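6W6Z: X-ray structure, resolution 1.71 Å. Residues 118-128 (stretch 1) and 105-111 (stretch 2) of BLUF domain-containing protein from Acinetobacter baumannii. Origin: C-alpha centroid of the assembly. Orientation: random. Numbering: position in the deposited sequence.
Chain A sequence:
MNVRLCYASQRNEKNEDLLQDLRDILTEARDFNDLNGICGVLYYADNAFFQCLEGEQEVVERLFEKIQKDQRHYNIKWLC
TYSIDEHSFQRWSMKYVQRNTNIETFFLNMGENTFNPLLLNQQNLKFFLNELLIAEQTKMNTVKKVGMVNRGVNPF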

# COMPACT_ATOMS: atom_id res chain seq x y z
N LEU A 118 -8.26 7.81 -1.35
CA LEU A 118 -7.98 9.26 -1.53
C LEU A 118 -8.93 10.11 -0.66
O LEU A 118 -8.60 11.29 -0.45
CB LEU A 118 -8.09 9.62 -3.01
CG LEU A 118 -6.92 9.14 -3.87
CD1 LEU A 118 -7.27 9.19 -5.35
CD2 LEU A 118 -5.69 9.96 -3.59
N LEU A 119 -10.07 9.55 -0.21
CA LEU A 119 -11.05 10.24 0.67
C LEU A 119 -10.55 10.28 2.12
O LEU A 119 -11.22 10.94 2.92
CB LEU A 119 -12.38 9.48 0.66
CG LEU A 119 -13.08 9.32 -0.69
CD1 LEU A 119 -14.19 8.29 -0.59
CD2 LEU A 119 -13.62 10.65 -1.17
N LEU A 120 -9.51 9.54 2.49
CA LEU A 120 -9.04 9.49 3.91
C LEU A 120 -8.25 10.77 4.26
O LEU A 120 -7.53 11.31 3.38
CB LEU A 120 -8.15 8.26 4.12
CG LEU A 120 -8.80 6.89 4.03
CD1 LEU A 120 -7.72 5.82 4.13
CD2 LEU A 120 -9.86 6.69 5.10
N ASN A 121 -8.35 11.21 5.52
CA ASN A 121 -7.48 12.27 6.09
C ASN A 121 -6.53 11.61 7.11
O ASN A 121 -6.69 10.41 7.40
CB ASN A 121 -8.30 13.45 6.63
CG ASN A 121 -9.15 13.11 7.84
OD1 ASN A 121 -8.69 12.42 8.76
ND2 ASN A 121 -10.40 13.59 7.85
N GLN A 122 -5.57 12.35 7.62
CA GLN A 122 -4.52 11.80 8.52
C GLN A 122 -5.14 11.25 9.81
O GLN A 122 -4.64 10.24 10.34
CB GLN A 122 -3.47 12.86 8.79
CG GLN A 122 -2.64 13.23 7.57
CD GLN A 122 -3.24 14.33 6.74
OE1 GLN A 122 -4.42 14.68 6.85
NE2 GLN A 122 -2.41 14.86 5.84
N GLN A 123 -6.22 11.87 10.30
CA GLN A 123 -6.88 11.41 11.55
C GLN A 123 -7.51 10.03 11.32
O GLN A 123 -7.51 9.21 12.25
CB GLN A 123 -7.93 12.41 12.02
CG GLN A 123 -7.33 13.75 12.45
CD GLN A 123 -6.59 13.68 13.77
OE1 GLN A 123 -6.68 12.72 14.53
NE2 GLN A 123 -5.87 14.75 14.08
N ASN A 124 -8.02 9.75 10.13
CA ASN A 124 -8.65 8.44 9.81
C ASN A 124 -7.66 7.28 9.92
O ASN A 124 -8.13 6.10 10.02
CB ASN A 124 -9.26 8.42 8.41
CG ASN A 124 -10.35 9.44 8.23
OD1 ASN A 124 -10.46 10.02 7.15
ND2 ASN A 124 -11.18 9.62 9.26
N LEU A 125 -6.35 7.55 9.79
CA LEU A 125 -5.27 6.52 9.74
C LEU A 125 -5.15 5.77 11.07
O LEU A 125 -4.77 4.58 11.01
CB LEU A 125 -3.93 7.17 9.36
CG LEU A 125 -3.92 7.86 8.00
CD1 LEU A 125 -2.50 8.24 7.60
CD2 LEU A 125 -4.57 7.01 6.91
N LYS A 126 -5.48 6.40 12.20
CA LYS A 126 -5.71 5.69 13.49
C LYS A 126 -6.46 4.39 13.17
O LYS A 126 -5.81 3.30 13.22
CB LYS A 126 -6.52 6.53 14.49
N PHE A 127 -7.73 4.50 12.75
CA PHE A 127 -8.65 3.36 12.54
C PHE A 127 -8.24 2.58 11.28
O PHE A 127 -8.29 1.34 11.33
CB PHE A 127 -10.10 3.81 12.38
N PHE A 128 -7.88 3.27 10.20
CA PHE A 128 -7.64 2.60 8.89
C PHE A 128 -6.41 1.71 8.95
O PHE A 128 -6.52 0.56 8.47
CB PHE A 128 -7.52 3.56 7.72
CG PHE A 128 -7.61 2.88 6.36
CD1 PHE A 128 -8.75 2.19 5.98
CD2 PHE A 128 -6.56 2.97 5.46
CE1 PHE A 128 -8.84 1.60 4.73
CE2 PHE A 128 -6.65 2.39 4.21
CZ PHE A 128 -7.80 1.73 3.83
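Stretch 2, residues 105-111: TFFLNMG

Stretch 2 arrives as the last turn of a helix that begins earlier in the chain: Thr105 to Asn109 are helical, Met110 is the first residue to leave helical phi/psi (-98/10), and Gly111 turns to a positive phi (95/12), where a CB would be jammed against the carbonyl O of the residue before. The helix bond from Asn109 N to Thr105 O measures 2.9 Å, and Gly111 N still reaches Leu108 O at 3.1 Å. Stretch 1 leaves a 3-10 segment at Leu119, extends through Leu120 and Asn121, and coils again into a helix that includes Leu125 to Phe128. Asn121 and Asn124 brace this bend reciprocally, Asn121 N donating to Asn124 OD1 (2.9 Å) and Asn124 N to Asn121 OD1 (3.1 Å). From Leu120 to Phe128, stretch 1 runs roughly counter to the helix of stretch 2, obliquely. The backbones stay well apart, with CA atoms of Leu120 and Phe107 8.9 Å from each other and those of Phe128 and Phe106 8.1 Å, so mostly side chains fill the gap.

Phe106 (chi1 t), Phe107 (chi1 m) and Met110 supply the contact from stretch 2; Thr105, Leu108 and Asn109 are out of reach. Phe106 points toward stretch 1, its CE1 3.5 Å from Phe127 CB, the last side-chain atom modelled there, and its CZ 3.8 Å from Asn124 O, a carbonyl that also accepts from Phe128 N at 2.8 Å. Leu120 CD2 is a shared meeting point: it lies 3.9 Å from Phe106 CE2, at the edge of that ring, 3.9 Å from Phe107 CZ and 3.8 Å from Met110 CE. Phe128 CE1 approaches the edge of Phe107 at CE2 (3.9 Å), the ring planes at 88°. Farther out, Asn124 ND2 comes within 3.6 Å of Met110 SD. The modelled atoms make no hydrogen bond between the stretches; together they bury 347 Å², largely through apolar packing.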

# COMPACT_ATOMS: atom_id res chain seq x y z
N THR A 105 -17.65 -0.86 6.22
CA THR A 105 -18.40 -0.30 7.38
C THR A 105 -17.74 1.00 7.88
O THR A 105 -18.44 1.98 8.12
CB THR A 105 -18.59 -1.35 8.48
OG1 THR A 105 -19.37 -2.37 7.86
CG2 THR A 105 -19.29 -0.77 9.69
N PHE A 106 -16.41 1.05 7.93
CA PHE A 106 -15.67 2.25 8.35
C PHE A 106 -16.00 3.45 7.46
O PHE A 106 -16.31 4.58 7.96
CB PHE A 106 -14.19 1.89 8.37
CG PHE A 106 -13.30 3.07 8.62
CD1 PHE A 106 -13.34 3.71 9.85
CD2 PHE A 106 -12.49 3.57 7.62
CE1 PHE A 106 -12.51 4.79 10.09
CE2 PHE A 106 -11.68 4.67 7.86
CZ PHE A 106 -11.68 5.25 9.10
N PHE A 107 -15.95 3.22 6.15
CA PHE A 107 -16.16 4.27 5.13
C PHE A 107 -17.61 4.77 5.23
O PHE A 107 -17.85 6.00 5.28
CB PHE A 107 -15.79 3.73 3.75
CG PHE A 107 -14.34 3.92 3.36
CD1 PHE A 107 -13.94 5.06 2.69
CD2 PHE A 107 -13.38 2.95 3.60
CE1 PHE A 107 -12.62 5.25 2.30
CE2 PHE A 107 -12.06 3.14 3.21
CZ PHE A 107 -11.68 4.29 2.56
N LEU A 108 -18.55 3.84 5.25
CA LEU A 108 -19.99 4.17 5.24
C LEU A 108 -20.38 4.89 6.53
O LEU A 108 -21.22 5.83 6.45
CB LEU A 108 -20.82 2.89 5.06
CG LEU A 108 -20.77 2.26 3.67
CD1 LEU A 108 -21.32 0.84 3.74
CD2 LEU A 108 -21.53 3.07 2.64
N ASN A 109 -19.78 4.50 7.67
CA ASN A 109 -20.17 5.08 8.97
C ASN A 109 -19.71 6.51 9.05
O ASN A 109 -20.35 7.25 9.81
CB ASN A 109 -19.58 4.33 10.16
CG ASN A 109 -20.43 3.14 10.54
OD1 ASN A 109 -21.57 3.05 10.12
ND2 ASN A 109 -19.86 2.22 11.29
N MET A 110 -18.63 6.88 8.33
CA MET A 110 -18.18 8.30 8.34
C MET A 110 -18.70 9.06 7.13
O MET A 110 -18.28 10.22 6.95
CB MET A 110 -16.66 8.41 8.47
CG MET A 110 -15.89 7.91 7.29
SD MET A 110 -14.14 8.37 7.54
CE MET A 110 -13.43 7.57 6.11
N GLY A 111 -19.62 8.47 6.36
CA GLY A 111 -20.40 9.20 5.34
C GLY A 111 -19.83 9.14 3.93
O GLY A 111 -20.33 9.87 3.07